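Local coordinates for protein putative O-methyltransferase (Klebsiella pneumoniae subsp. pneumoniae, PDB 3TFW) that probably transfers a methyl group from S-adenosylmethionine to an oxygen atom of an acceptor molecule, at residues 28-33 against 77-82; 32-37 against 44-49; 99-104 against 117-122; 123-128 against 153-158; 195-200 against 220-225. All coordinates share one frame; numbering follows the deposited sequence.

Contacts 1 and 2 both start from helix 28-39, share R32 and V33, and have centres about 8 Å apart; contact 2 lies within the chain span of contact 1, and contacts 3, 4 and 5 then follow in series. Contact 3, at outermost strand 117-121, is centred about 15 Å from each of the first two and touches both. Helix 124-129 follows that strand and opens contact 4, about 17 Å from contact 3 by centres. Contact 5 is centred about 16 Å further on, with L153 of contact 4 packed on M197, and about 29 Å from contact 1. Contacts 3 and 5 reach the same methyltransferase sheet; contacts 1, 2 and 4 pack its flanking helices and a loop.

Contact 1. Residues 28-33 against 77-82; sequences PVLDRV and STIWMA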
# COMPACT_ATOMS: atom_id res chain seq x y z
N PRO A 28 -15.73 10.57 15.47
CA PRO A 28 -15.68 11.41 16.67
C PRO A 28 -14.55 11.03 17.63
O PRO A 28 -13.86 11.90 18.15
CB PRO A 28 -17.04 11.18 17.34
CG PRO A 28 -17.92 10.66 16.25
CD PRO A 28 -17.01 9.85 15.38
N VAL A 29 -14.36 9.73 17.85
CA VAL A 29 -13.29 9.29 18.76
C VAL A 29 -11.89 9.57 18.22
O VAL A 29 -11.02 10.04 18.96
CB VAL A 29 -13.50 7.82 19.29
CG1 VAL A 29 -14.22 6.98 18.27
CG2 VAL A 29 -12.19 7.18 19.71
N LEU A 30 -11.66 9.32 16.92
CA LEU A 30 -10.37 9.63 16.31
C LEU A 30 -10.07 11.13 16.33
O LEU A 30 -8.93 11.53 16.57
CB LEU A 30 -10.26 9.08 14.89
CG LEU A 30 -10.15 7.56 14.73
CD1 LEU A 30 -10.03 7.20 13.26
CD2 LEU A 30 -8.98 7.00 15.52
N ASP A 31 -11.10 11.94 16.08
CA ASP A 31 -10.98 13.40 16.19
C ASP A 31 -10.50 13.78 17.59
O ASP A 31 -9.60 14.59 17.74
CB ASP A 31 -12.33 14.09 15.91
CG ASP A 31 -12.77 14.01 14.45
OD1 ASP A 31 -11.92 13.84 13.55
OD2 ASP A 31 -13.99 14.13 14.20
N ARG A 32 -11.12 13.18 18.61
CA ARG A 32 -10.79 13.48 20.00
C ARG A 32 -9.39 13.00 20.37
O ARG A 32 -8.67 13.69 21.09
CB ARG A 32 -11.84 12.87 20.93
CG ARG A 32 -11.80 13.41 22.35
CD ARG A 32 -13.10 13.15 23.07
NE ARG A 32 -12.95 13.31 24.52
CZ ARG A 32 -13.92 13.15 25.41
NH1 ARG A 32 -15.15 12.83 25.01
NH2 ARG A 32 -13.66 13.32 26.69
N VAL A 33 -8.99 11.84 19.85
CA VAL A 33 -7.62 11.33 20.06
C VAL A 33 -6.59 12.35 19.59
O VAL A 33 -5.63 12.63 20.31
CB VAL A 33 -7.41 9.96 19.36
CG1 VAL A 33 -5.92 9.62 19.27
CG2 VAL A 33 -8.16 8.87 20.10
N SER A 77 -2.16 5.67 15.46
CA SER A 77 -1.99 4.52 14.56
C SER A 77 -2.41 3.23 15.24
O SER A 77 -2.97 2.32 14.61
CB SER A 77 -0.55 4.41 14.08
OG SER A 77 -0.28 5.45 13.16
N THR A 78 -2.13 3.16 16.54
CA THR A 78 -2.48 2.01 17.37
C THR A 78 -3.97 1.74 17.26
O THR A 78 -4.39 0.62 17.07
CB THR A 78 -2.13 2.21 18.85
OG1 THR A 78 -0.89 2.92 18.97
CG2 THR A 78 -2.04 0.86 19.57
N ILE A 79 -4.77 2.79 17.38
CA ILE A 79 -6.22 2.64 17.35
C ILE A 79 -6.74 2.20 16.00
O ILE A 79 -7.61 1.33 15.94
CB ILE A 79 -6.93 3.92 17.83
CG1 ILE A 79 -6.69 4.10 19.33
CG2 ILE A 79 -8.44 3.80 17.58
CD1 ILE A 79 -6.83 5.56 19.79
N TRP A 80 -6.20 2.76 14.92
CA TRP A 80 -6.56 2.34 13.56
C TRP A 80 -6.37 0.84 13.40
O TRP A 80 -7.23 0.12 12.86
CB TRP A 80 -5.72 3.08 12.53
CG TRP A 80 -6.30 4.37 12.05
CD1 TRP A 80 -5.85 5.63 12.33
CD2 TRP A 80 -7.42 4.52 11.18
NE1 TRP A 80 -6.64 6.56 11.69
CE2 TRP A 80 -7.60 5.91 10.97
CE3 TRP A 80 -8.29 3.62 10.55
CZ2 TRP A 80 -8.61 6.42 10.15
CZ3 TRP A 80 -9.31 4.13 9.73
CH2 TRP A 80 -9.46 5.52 9.55
N MSE A 81 -5.22 0.35 13.88
CA MSE A 81 -4.92 -1.06 13.76
C MSE A 81 -5.74 -1.91 14.72
O MSE A 81 -6.34 -2.90 14.29
CB MSE A 81 -3.42 -1.33 13.90
CG MSE A 81 -2.65 -0.79 12.70
SE MSE A 81 -0.76 -1.25 12.83
CE MSE A 81 -0.27 0.06 14.22
N ALA A 82 -5.80 -1.50 15.99
CA ALA A 82 -6.44 -2.31 17.03
C ALA A 82 -7.93 -2.55 16.80
O ALA A 82 -8.44 -3.63 17.12
CB ALA A 82 -6.19 -1.71 18.42
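This is a buried, wholly apolar helix-to-helix contact, in which L30 and V33 on helix 28-39 meet I79 and W80 on helix 76-82. The two short segments run nearly antiparallel, at 157°, with axes 11.2 Å apart, a spacing wide enough that side chains bridge the gap. V33 and I79 do so tip to tip: V33 CG2 faces I79 CD1 at 3.6 Å. I79 gets there because its CG1 branch points away from its own carbonyl carbon (chi1 -69°) and carries CD1 outward. The second branch, CG2, lies anti to the backbone N and takes the neighbouring leucine: I79 CG2 is 3.8 Å from L30 CD2, the two side chains passing alongside one another with opposite headings.

L30 thus splits its two methyls between two partners. The second methyl goes to the indole of W80, which the leucine meets nearly perpendicularly; L30 CD1 approaches obliquely near the bond between CE2 and CZ2, 3.5 Å from W80 CZ2. The ring is also held from its own helix, by Y76 edge-to-face, and by Q53 and A56 of helix 49-62. Packing of this kind, with helix 28-39, before the first strand, laid against the helix that follows that strand, is consistent with the Rossmann-like fold of the class I methyltransferases.

Contact 2. Residues 32-37 against 44-49; sequences RVLENN and AHDVAA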
# COMPACT_ATOMS: atom_id res chain seq x y z
N ARG A 32 -11.12 13.18 18.61
CA ARG A 32 -10.79 13.48 20.00
C ARG A 32 -9.39 13.00 20.37
O ARG A 32 -8.67 13.69 21.09
CB ARG A 32 -11.84 12.87 20.93
CG ARG A 32 -11.80 13.41 22.35
CD ARG A 32 -13.10 13.15 23.07
NE ARG A 32 -12.95 13.31 24.52
CZ ARG A 32 -13.92 13.15 25.41
NH1 ARG A 32 -15.15 12.83 25.01
NH2 ARG A 32 -13.66 13.32 26.69
N VAL A 33 -8.99 11.84 19.85
CA VAL A 33 -7.62 11.33 20.06
C VAL A 33 -6.59 12.35 19.59
O VAL A 33 -5.63 12.63 20.31
CB VAL A 33 -7.41 9.96 19.36
CG1 VAL A 33 -5.92 9.62 19.27
CG2 VAL A 33 -8.16 8.87 20.10
N LEU A 34 -6.79 12.91 18.40
CA LEU A 34 -5.87 13.89 17.82
C LEU A 34 -5.89 15.19 18.62
O LEU A 34 -4.84 15.80 18.85
CB LEU A 34 -6.20 14.15 16.34
CG LEU A 34 -5.86 13.07 15.30
CD1 LEU A 34 -6.51 13.37 13.95
CD2 LEU A 34 -4.35 12.87 15.14
N GLU A 35 -7.08 15.61 19.04
CA GLU A 35 -7.23 16.79 19.91
C GLU A 35 -6.43 16.63 21.20
O GLU A 35 -5.74 17.56 21.64
CB GLU A 35 -8.71 17.04 20.23
CG GLU A 35 -9.53 17.56 19.05
CD GLU A 35 -11.05 17.51 19.27
OE1 GLU A 35 -11.53 17.07 20.34
OE2 GLU A 35 -11.78 17.90 18.34
N ASN A 36 -6.52 15.44 21.80
CA ASN A 36 -5.76 15.10 23.01
C ASN A 36 -4.25 15.17 22.81
O ASN A 36 -3.53 15.70 23.67
CB ASN A 36 -6.13 13.69 23.49
CG ASN A 36 -7.50 13.61 24.12
OD1 ASN A 36 -8.14 14.63 24.41
ND2 ASN A 36 -7.98 12.38 24.34
N ASN A 37 -3.78 14.62 21.69
CA ASN A 37 -2.35 14.66 21.36
C ASN A 37 -1.81 16.08 21.27
O ASN A 37 -0.76 16.39 21.83
CB ASN A 37 -2.09 13.90 20.04
CG ASN A 37 -2.28 12.40 20.19
OD1 ASN A 37 -2.58 11.91 21.27
ND2 ASN A 37 -2.10 11.67 19.09
N ALA A 44 3.74 16.41 16.36
CA ALA A 44 2.67 16.05 15.46
C ALA A 44 3.19 15.06 14.42
O ALA A 44 3.43 15.42 13.26
CB ALA A 44 2.06 17.29 14.80
N HIS A 45 3.39 13.82 14.86
CA HIS A 45 3.91 12.76 14.00
C HIS A 45 2.83 11.74 13.68
O HIS A 45 3.12 10.64 13.20
CB HIS A 45 5.10 12.05 14.67
CG HIS A 45 6.34 12.88 14.77
ND1 HIS A 45 6.81 13.65 13.72
CD2 HIS A 45 7.24 13.02 15.77
CE1 HIS A 45 7.93 14.25 14.09
NE2 HIS A 45 8.22 13.88 15.32
N ASP A 46 1.57 12.10 13.95
CA ASP A 46 0.45 11.22 13.66
C ASP A 46 0.33 11.00 12.15
O ASP A 46 0.60 11.91 11.37
CB ASP A 46 -0.86 11.82 14.18
CG ASP A 46 -0.76 12.25 15.63
OD1 ASP A 46 -1.20 11.48 16.50
OD2 ASP A 46 -0.22 13.34 15.90
N VAL A 47 -0.07 9.79 11.74
CA VAL A 47 -0.37 9.54 10.32
C VAL A 47 -1.63 10.28 9.89
O VAL A 47 -2.50 10.59 10.72
CB VAL A 47 -0.47 8.03 9.99
CG1 VAL A 47 0.86 7.33 10.25
CG2 VAL A 47 -1.62 7.36 10.74
N ALA A 48 -1.74 10.58 8.59
CA ALA A 48 -2.96 11.14 8.02
C ALA A 48 -4.05 10.06 8.01
O ALA A 48 -3.73 8.87 8.05
CB ALA A 48 -2.68 11.65 6.60
N ALA A 49 -5.32 10.46 7.95
CA ALA A 49 -6.43 9.51 8.04
C ALA A 49 -6.38 8.42 6.96
O ALA A 49 -6.76 7.29 7.21
CB ALA A 49 -7.78 10.23 8.01
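The loop joining helices 28-39 and 49-62 is pinned here by a side-chain hydrogen bond: N37, on the first helix, reaches D46 in the loop. N37 ND2 donates to D46 OD1 over 2.7 Å. The bond is short but clearly bent, with an angle of 134° at the hydrogen. The amide and carboxylate planes are nearly coplanar, 23° apart. The amide N-H meets OD1 on its syn side, slightly out of the carboxylate plane, and the oxygen lies close to the amide plane of N37.

A leucine methyl packs beside this polar pair. L34 and D46 run past each other with opposite headings, and L34 CD2 comes 3.7 Å from D46 CG and 3.8 Å from D46 CB. The root of the leucine does not aim at the loop; the second torsion (chi2 168°) carries CD1 on in line with the chain, and the branching CD2 meets the carboxylate. The same oxygen that takes the amide N-H is also touched by this methyl, with L34 CD2 3.7 Å from D46 OD1.

The other end of the N37 amide, OD1, has a weak hydrogen bond from N107 of helix 98-110, and N36 bonds the same residue. Y76 of helix 76-82 touches both L34 and D46. A48, just past the bond, is the N-cap of helix 49-62, so the contact sits where helices 28-39, 76-82 and 98-110 gather at the start of a fourth.

Contact 3. Residues 99-104 against 117-122; sequences HHAQVA and VTLREG
The extended chain of E121 lies over the methyl of A101, and every carbon from CB to CD comes within about 4 Å of A101 CB. The closest approach is by the carboxylate, with E121 OE1 3.4 Å from A101 CB. E121 reaches this position because its CG is anti to the backbone N (chi1 180°) and the chain stays straight beyond, passing over the A101 methyl. The same oxygen has a long, weak ion pair with R105, one turn further along helix 98-110.

Two residues back on the strand, L119 uses a single methyl. L119 CD2 lies 3.6 Å from the carbonyl oxygen A101 O and 3.9 Å from A104 CB, so it rests on the A101 carbonyl and on the A104 methyl about one turn on. Strand 90-95, helix 98-110 and strand 117-121 form a beta-alpha-beta crossover, and this contact lies between the helix and the second strand of that unit. Helix and strand segments run almost antiparallel, at 164°, with axes 9.3 Å apart, a distance that the two alanines suit. L119 also touches T93 of strand 90-95, while T118 and R120 join their strand to that one by backbone hydrogen bonds.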
# COMPACT_ATOMS: atom_id res chain seq x y z
N HIS A 99 5.58 10.66 29.15
CA HIS A 99 4.48 11.56 28.83
C HIS A 99 3.67 11.06 27.62
O HIS A 99 2.44 11.12 27.64
CB HIS A 99 4.98 12.99 28.61
CG HIS A 99 3.90 13.96 28.24
ND1 HIS A 99 2.71 14.06 28.93
CD2 HIS A 99 3.84 14.89 27.25
CE1 HIS A 99 1.96 14.99 28.38
NE2 HIS A 99 2.62 15.51 27.36
N HIS A 100 4.33 10.57 26.57
CA HIS A 100 3.61 9.97 25.45
C HIS A 100 2.81 8.75 25.93
O HIS A 100 1.66 8.59 25.56
CB HIS A 100 4.54 9.57 24.30
CG HIS A 100 5.30 10.71 23.70
ND1 HIS A 100 5.95 10.61 22.49
CD2 HIS A 100 5.54 11.97 24.15
CE1 HIS A 100 6.55 11.76 22.21
NE2 HIS A 100 6.32 12.60 23.21
N ALA A 101 3.43 7.90 26.75
CA ALA A 101 2.73 6.70 27.23
C ALA A 101 1.47 7.06 28.00
O ALA A 101 0.43 6.43 27.82
CB ALA A 101 3.65 5.84 28.08
N GLN A 102 1.55 8.10 28.83
CA GLN A 102 0.40 8.60 29.60
C GLN A 102 -0.74 9.03 28.68
O GLN A 102 -1.89 8.65 28.87
CB GLN A 102 0.83 9.75 30.50
CG GLN A 102 -0.30 10.36 31.32
CD GLN A 102 0.10 11.64 32.05
OE1 GLN A 102 0.98 12.39 31.60
NE2 GLN A 102 -0.56 11.90 33.17
N VAL A 103 -0.42 9.83 27.68
CA VAL A 103 -1.41 10.30 26.72
C VAL A 103 -2.01 9.14 25.93
O VAL A 103 -3.23 9.05 25.75
CB VAL A 103 -0.78 11.35 25.77
CG1 VAL A 103 -1.76 11.75 24.65
CG2 VAL A 103 -0.33 12.57 26.56
N ALA A 104 -1.14 8.25 25.46
CA ALA A 104 -1.58 7.06 24.72
C ALA A 104 -2.56 6.19 25.53
O ALA A 104 -3.57 5.71 24.99
CB ALA A 104 -0.37 6.25 24.27
N VAL A 117 -5.07 -3.99 23.46
CA VAL A 117 -3.74 -3.39 23.38
C VAL A 117 -2.99 -3.51 24.69
O VAL A 117 -3.54 -3.25 25.76
CB VAL A 117 -3.80 -1.90 22.96
CG1 VAL A 117 -2.39 -1.30 22.93
CG2 VAL A 117 -4.49 -1.76 21.60
N THR A 118 -1.73 -3.92 24.58
CA THR A 118 -0.81 -3.90 25.70
C THR A 118 0.27 -2.85 25.41
O THR A 118 0.99 -2.94 24.40
CB THR A 118 -0.18 -5.29 25.97
OG1 THR A 118 -1.22 -6.22 26.30
CG2 THR A 118 0.81 -5.22 27.13
N LEU A 119 0.34 -1.85 26.28
CA LEU A 119 1.30 -0.77 26.14
C LEU A 119 2.45 -0.99 27.12
O LEU A 119 2.25 -0.99 28.34
CB LEU A 119 0.61 0.59 26.38
CG LEU A 119 1.43 1.89 26.48
CD1 LEU A 119 2.46 1.99 25.38
CD2 LEU A 119 0.53 3.11 26.45
N ARG A 120 3.64 -1.20 26.57
CA ARG A 120 4.85 -1.39 27.39
C ARG A 120 5.75 -0.18 27.28
O ARG A 120 6.35 0.08 26.23
CB ARG A 120 5.59 -2.67 26.99
CG ARG A 120 4.93 -3.94 27.52
CD ARG A 120 5.89 -5.14 27.56
NE ARG A 120 5.12 -6.37 27.79
CZ ARG A 120 5.63 -7.59 27.94
NH1 ARG A 120 6.94 -7.79 27.91
NH2 ARG A 120 4.82 -8.62 28.15
N GLU A 121 5.83 0.56 28.38
CA GLU A 121 6.61 1.78 28.47
C GLU A 121 8.05 1.46 28.88
O GLU A 121 8.29 0.70 29.81
CB GLU A 121 5.96 2.74 29.48
CG GLU A 121 6.68 4.06 29.67
CD GLU A 121 6.09 4.89 30.81
OE1 GLU A 121 4.89 4.77 31.10
OE2 GLU A 121 6.84 5.68 31.41
N GLY A 122 9.01 2.09 28.19
CA GLY A 122 10.43 1.83 28.41
C GLY A 122 11.17 1.80 27.08
O GLY A 122 10.53 1.84 26.03

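Contact 4. Residues 123-128 against 153-158; sequences PALQSL and LRWALR
L128 lies against the face of the W155 indole, and this is the tight part of the contact between helices 124-129 and 149-158. L128 CB stands over the five-membered ring in a CH-pi contact, 3.9 Å from the W155 ring centroid and only 13° off the ring normal. On the same face, but over the six-membered ring, comes the backbone: L128 O is 3.7 Å from W155 CZ3. One residue therefore spans both rings, its CB on one and its carbonyl on the other. The end of the leucine heads back toward the root of the tryptophan, bringing L128 CD1 to 3.9 Å from W155 CB. The first torsion of W155 sends the indole toward helix 124-129, and the second (chi2 112°) turns its face to L128.

Toward the surface the grip slackens. L125 is partly exposed and meets the ring at one place, where its side chain comes in athwart the tryptophan and L125 CD2 sits obliquely, 3.7 Å from W155 CD1. The neighbouring R154 is exposed, and its guanidinium is bonded to H151 of its own helix.

Inward, L128 continues onto L68 and I70 of strand 66-70, so the closely packed side faces the sheet. Two helices side by side against the parallel part of a mixed sheet, with strand 139-142 between them in sequence, are consistent with the helix layer flanking the sheet of the Rossmann-like methyltransferase fold.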
# COMPACT_ATOMS: atom_id res chain seq x y z
N PRO A 123 12.51 1.73 27.11
CA PRO A 123 13.29 1.57 25.88
C PRO A 123 12.76 0.41 25.05
O PRO A 123 12.61 -0.69 25.58
CB PRO A 123 14.69 1.24 26.40
CG PRO A 123 14.77 1.92 27.71
CD PRO A 123 13.38 1.80 28.30
N ALA A 124 12.44 0.67 23.79
CA ALA A 124 11.85 -0.35 22.92
C ALA A 124 12.71 -1.62 22.87
O ALA A 124 12.18 -2.74 22.90
CB ALA A 124 11.63 0.19 21.52
N LEU A 125 14.03 -1.44 22.81
CA LEU A 125 14.94 -2.59 22.72
C LEU A 125 14.90 -3.44 23.99
O LEU A 125 14.99 -4.67 23.92
CB LEU A 125 16.37 -2.15 22.43
CG LEU A 125 16.65 -1.86 20.95
CD1 LEU A 125 17.94 -1.04 20.82
CD2 LEU A 125 16.74 -3.15 20.13
N GLN A 126 14.76 -2.77 25.14
CA GLN A 126 14.62 -3.49 26.41
C GLN A 126 13.36 -4.36 26.36
O GLN A 126 13.39 -5.52 26.75
CB GLN A 126 14.57 -2.52 27.60
CG GLN A 126 14.16 -3.16 28.94
CD GLN A 126 14.45 -2.28 30.14
OE1 GLN A 126 14.71 -1.08 30.00
NE2 GLN A 126 14.43 -2.87 31.33
N SER A 127 12.26 -3.79 25.88
CA SER A 127 11.01 -4.54 25.79
C SER A 127 11.11 -5.71 24.82
O SER A 127 10.65 -6.81 25.13
CB SER A 127 9.86 -3.61 25.40
OG SER A 127 9.58 -2.72 26.46
N LEU A 128 11.73 -5.48 23.66
CA LEU A 128 11.95 -6.54 22.67
C LEU A 128 12.82 -7.68 23.20
O LEU A 128 12.53 -8.86 22.94
CB LEU A 128 12.53 -5.98 21.37
CG LEU A 128 11.55 -5.11 20.59
CD1 LEU A 128 12.27 -4.27 19.54
CD2 LEU A 128 10.46 -5.98 19.96
N LEU A 153 14.48 -4.17 12.99
CA LEU A 153 14.27 -5.15 11.93
C LEU A 153 14.73 -6.56 12.34
O LEU A 153 14.07 -7.55 12.03
CB LEU A 153 14.97 -4.72 10.62
CG LEU A 153 14.68 -5.55 9.35
CD1 LEU A 153 13.17 -5.80 9.11
CD2 LEU A 153 15.29 -4.88 8.13
N ARG A 154 15.87 -6.63 13.03
CA ARG A 154 16.38 -7.91 13.52
C ARG A 154 15.38 -8.59 14.46
O ARG A 154 15.07 -9.77 14.29
CB ARG A 154 17.75 -7.74 14.19
CG ARG A 154 18.29 -9.02 14.82
CD ARG A 154 19.69 -8.83 15.40
NE ARG A 154 19.69 -8.03 16.61
CZ ARG A 154 20.07 -6.77 16.66
NH1 ARG A 154 20.51 -6.17 15.56
NH2 ARG A 154 20.03 -6.09 17.80
N TRP A 155 14.87 -7.83 15.43
CA TRP A 155 13.84 -8.33 16.35
C TRP A 155 12.52 -8.66 15.64
O TRP A 155 11.86 -9.65 15.97
CB TRP A 155 13.61 -7.32 17.49
CG TRP A 155 14.68 -7.39 18.52
CD1 TRP A 155 15.63 -6.44 18.80
CD2 TRP A 155 14.94 -8.49 19.40
NE1 TRP A 155 16.45 -6.88 19.81
CE2 TRP A 155 16.05 -8.13 20.20
CE3 TRP A 155 14.33 -9.73 19.61
CZ2 TRP A 155 16.57 -8.98 21.19
CZ3 TRP A 155 14.85 -10.58 20.59
CH2 TRP A 155 15.96 -10.19 21.37
N ALA A 156 12.15 -7.84 14.65
CA ALA A 156 10.94 -8.09 13.85
C ALA A 156 11.07 -9.46 13.18
O ALA A 156 10.13 -10.26 13.20
CB ALA A 156 10.73 -6.98 12.77
N LEU A 157 12.24 -9.74 12.62
CA LEU A 157 12.46 -11.00 11.92
C LEU A 157 12.41 -12.18 12.89
O LEU A 157 11.86 -13.24 12.56
CB LEU A 157 13.78 -10.98 11.13
CG LEU A 157 13.68 -10.32 9.76
CD1 LEU A 157 15.07 -9.85 9.28
CD2 LEU A 157 13.02 -11.24 8.72
N ARG A 158 12.97 -11.99 14.07
CA ARG A 158 12.94 -13.00 15.11
C ARG A 158 11.50 -13.37 15.48
O ARG A 158 11.20 -14.54 15.68
CB ARG A 158 13.73 -12.54 16.34
CG ARG A 158 13.42 -13.29 17.65
CD ARG A 158 13.90 -14.75 17.64
NE ARG A 158 13.65 -15.41 18.92
CZ ARG A 158 12.50 -15.98 19.28
NH1 ARG A 158 11.45 -15.98 18.45
NH2 ARG A 158 12.38 -16.54 20.48

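Contact 5. Residues 195-200 against 220-225; sequences EMMGAE and TLAWVN
No ring takes part where M197 meets T220 and A222; the flat group of this strand, the indole of W223, is turned to the other side, where R60 of the second subunit makes a cation-pi contact with it and L57 of that subunit packs on it. The helix-facing side is instead the work of one flexible chain. M197, modelled as selenomethionine, leaves helix 185-199 with its CG directed away from the backbone N (chi1 179°), stays extended through the next bond, then bends at the selenium (chi3 -59°).

That shape sets SE over the strand, between two residues, T220 and A222, whose side chains point at the helix. M197 SE is 3.9 Å from T220 CB and 4.1 Å from A222 CB. The bend carries the terminal methyl toward the threonine, with M197 CE 4.0 Å from T220 OG1, the two chains crossing at a slant. These are ordinary van der Waals contacts, with no hydrogen bond between the segments. L203 and A205 on strand 203-211 and L153 on helix 149-158 close in around M197.

L23 of the second subunit also packs on M197, while L221, which points away from the helix, meets F54 of that subunit. The second subunit thus reaches both M197 on the helix and the far side of the strand, at L221 and W223. Strand 217-224, antiparallel between strands 165-169 and 203-211 in the order 3-2-1-4-5-7-6, is the hallmark of the class I S-adenosylmethionine-dependent methyltransferase fold.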
# COMPACT_ATOMS: atom_id res chain seq x y z
N GLU A 195 19.06 -1.30 3.47
CA GLU A 195 20.09 -2.19 2.93
C GLU A 195 20.04 -3.60 3.54
O GLU A 195 20.17 -4.59 2.82
CB GLU A 195 21.47 -1.56 3.07
CG GLU A 195 21.68 -0.47 2.00
CD GLU A 195 22.79 0.51 2.32
OE1 GLU A 195 23.56 0.28 3.29
OE2 GLU A 195 22.88 1.54 1.61
N MSE A 196 19.82 -3.68 4.85
CA MSE A 196 19.63 -4.95 5.56
C MSE A 196 18.43 -5.68 4.97
O MSE A 196 18.50 -6.89 4.70
CB MSE A 196 19.41 -4.67 7.05
CG MSE A 196 19.25 -5.89 7.93
SE MSE A 196 18.82 -5.42 9.81
CE MSE A 196 18.16 -7.17 10.36
N MSE A 197 17.35 -4.95 4.77
CA MSE A 197 16.11 -5.50 4.22
C MSE A 197 16.33 -6.07 2.81
O MSE A 197 15.90 -7.19 2.51
CB MSE A 197 15.03 -4.43 4.20
CG MSE A 197 13.68 -4.84 3.63
SE MSE A 197 12.33 -3.45 4.00
CE MSE A 197 12.51 -3.50 5.93
N GLY A 198 17.01 -5.31 1.97
CA GLY A 198 17.29 -5.73 0.59
C GLY A 198 18.17 -6.96 0.48
O GLY A 198 18.06 -7.72 -0.50
N ALA A 199 19.04 -7.17 1.47
CA ALA A 199 20.01 -8.27 1.45
C ALA A 199 19.52 -9.52 2.18
O ALA A 199 20.20 -10.55 2.20
CB ALA A 199 21.32 -7.81 2.04
N GLU A 200 18.33 -9.42 2.79
CA GLU A 200 17.73 -10.51 3.55
C GLU A 200 16.83 -11.39 2.66
O GLU A 200 15.75 -10.96 2.25
CB GLU A 200 16.91 -9.94 4.73
CG GLU A 200 16.19 -10.98 5.57
CD GLU A 200 17.13 -12.03 6.13
OE1 GLU A 200 17.97 -11.67 6.98
OE2 GLU A 200 17.04 -13.20 5.70
N THR A 220 8.35 1.47 3.78
CA THR A 220 8.67 0.15 3.25
C THR A 220 7.61 -0.86 3.63
O THR A 220 6.92 -0.71 4.65
CB THR A 220 10.05 -0.34 3.74
OG1 THR A 220 10.04 -0.45 5.17
CG2 THR A 220 11.13 0.63 3.31
N LEU A 221 7.48 -1.90 2.81
CA LEU A 221 6.55 -2.98 3.05
C LEU A 221 7.30 -4.24 2.69
O LEU A 221 7.84 -4.34 1.58
CB LEU A 221 5.34 -2.79 2.15
CG LEU A 221 3.99 -3.43 2.47
CD1 LEU A 221 3.49 -3.03 3.84
CD2 LEU A 221 2.99 -2.97 1.41
N ALA A 222 7.38 -5.19 3.63
CA ALA A 222 8.16 -6.42 3.42
C ALA A 222 7.33 -7.63 3.86
O ALA A 222 6.72 -7.60 4.92
CB ALA A 222 9.49 -6.37 4.18
N TRP A 223 7.31 -8.65 3.00
CA TRP A 223 6.63 -9.92 3.27
C TRP A 223 7.71 -10.90 3.71
O TRP A 223 8.77 -10.98 3.09
CB TRP A 223 5.93 -10.39 1.98
CG TRP A 223 5.45 -11.83 1.96
CD1 TRP A 223 6.21 -12.95 1.75
CD2 TRP A 223 4.10 -12.29 2.11
NE1 TRP A 223 5.42 -14.07 1.77
CE2 TRP A 223 4.12 -13.70 1.98
CE3 TRP A 223 2.87 -11.64 2.33
CZ2 TRP A 223 2.96 -14.47 2.08
CZ3 TRP A 223 1.72 -12.42 2.43
CH2 TRP A 223 1.78 -13.82 2.31
N VAL A 224 7.44 -11.64 4.79
CA VAL A 224 8.38 -12.63 5.31
C VAL A 224 8.18 -13.96 4.57
O VAL A 224 7.08 -14.52 4.55
CB VAL A 224 8.27 -12.80 6.85
CG1 VAL A 224 9.22 -13.90 7.35
CG2 VAL A 224 8.56 -11.47 7.56
N ASN A 225 9.25 -14.43 3.94
CA ASN A 225 9.25 -15.69 3.19
C ASN A 225 9.53 -16.86 4.10
O ASN A 225 10.25 -16.71 5.10
CB ASN A 225 10.32 -15.66 2.10
CG ASN A 225 10.13 -14.53 1.11
OD1 ASN A 225 11.05 -13.78 0.82
ND2 ASN A 225 8.93 -14.41 0.59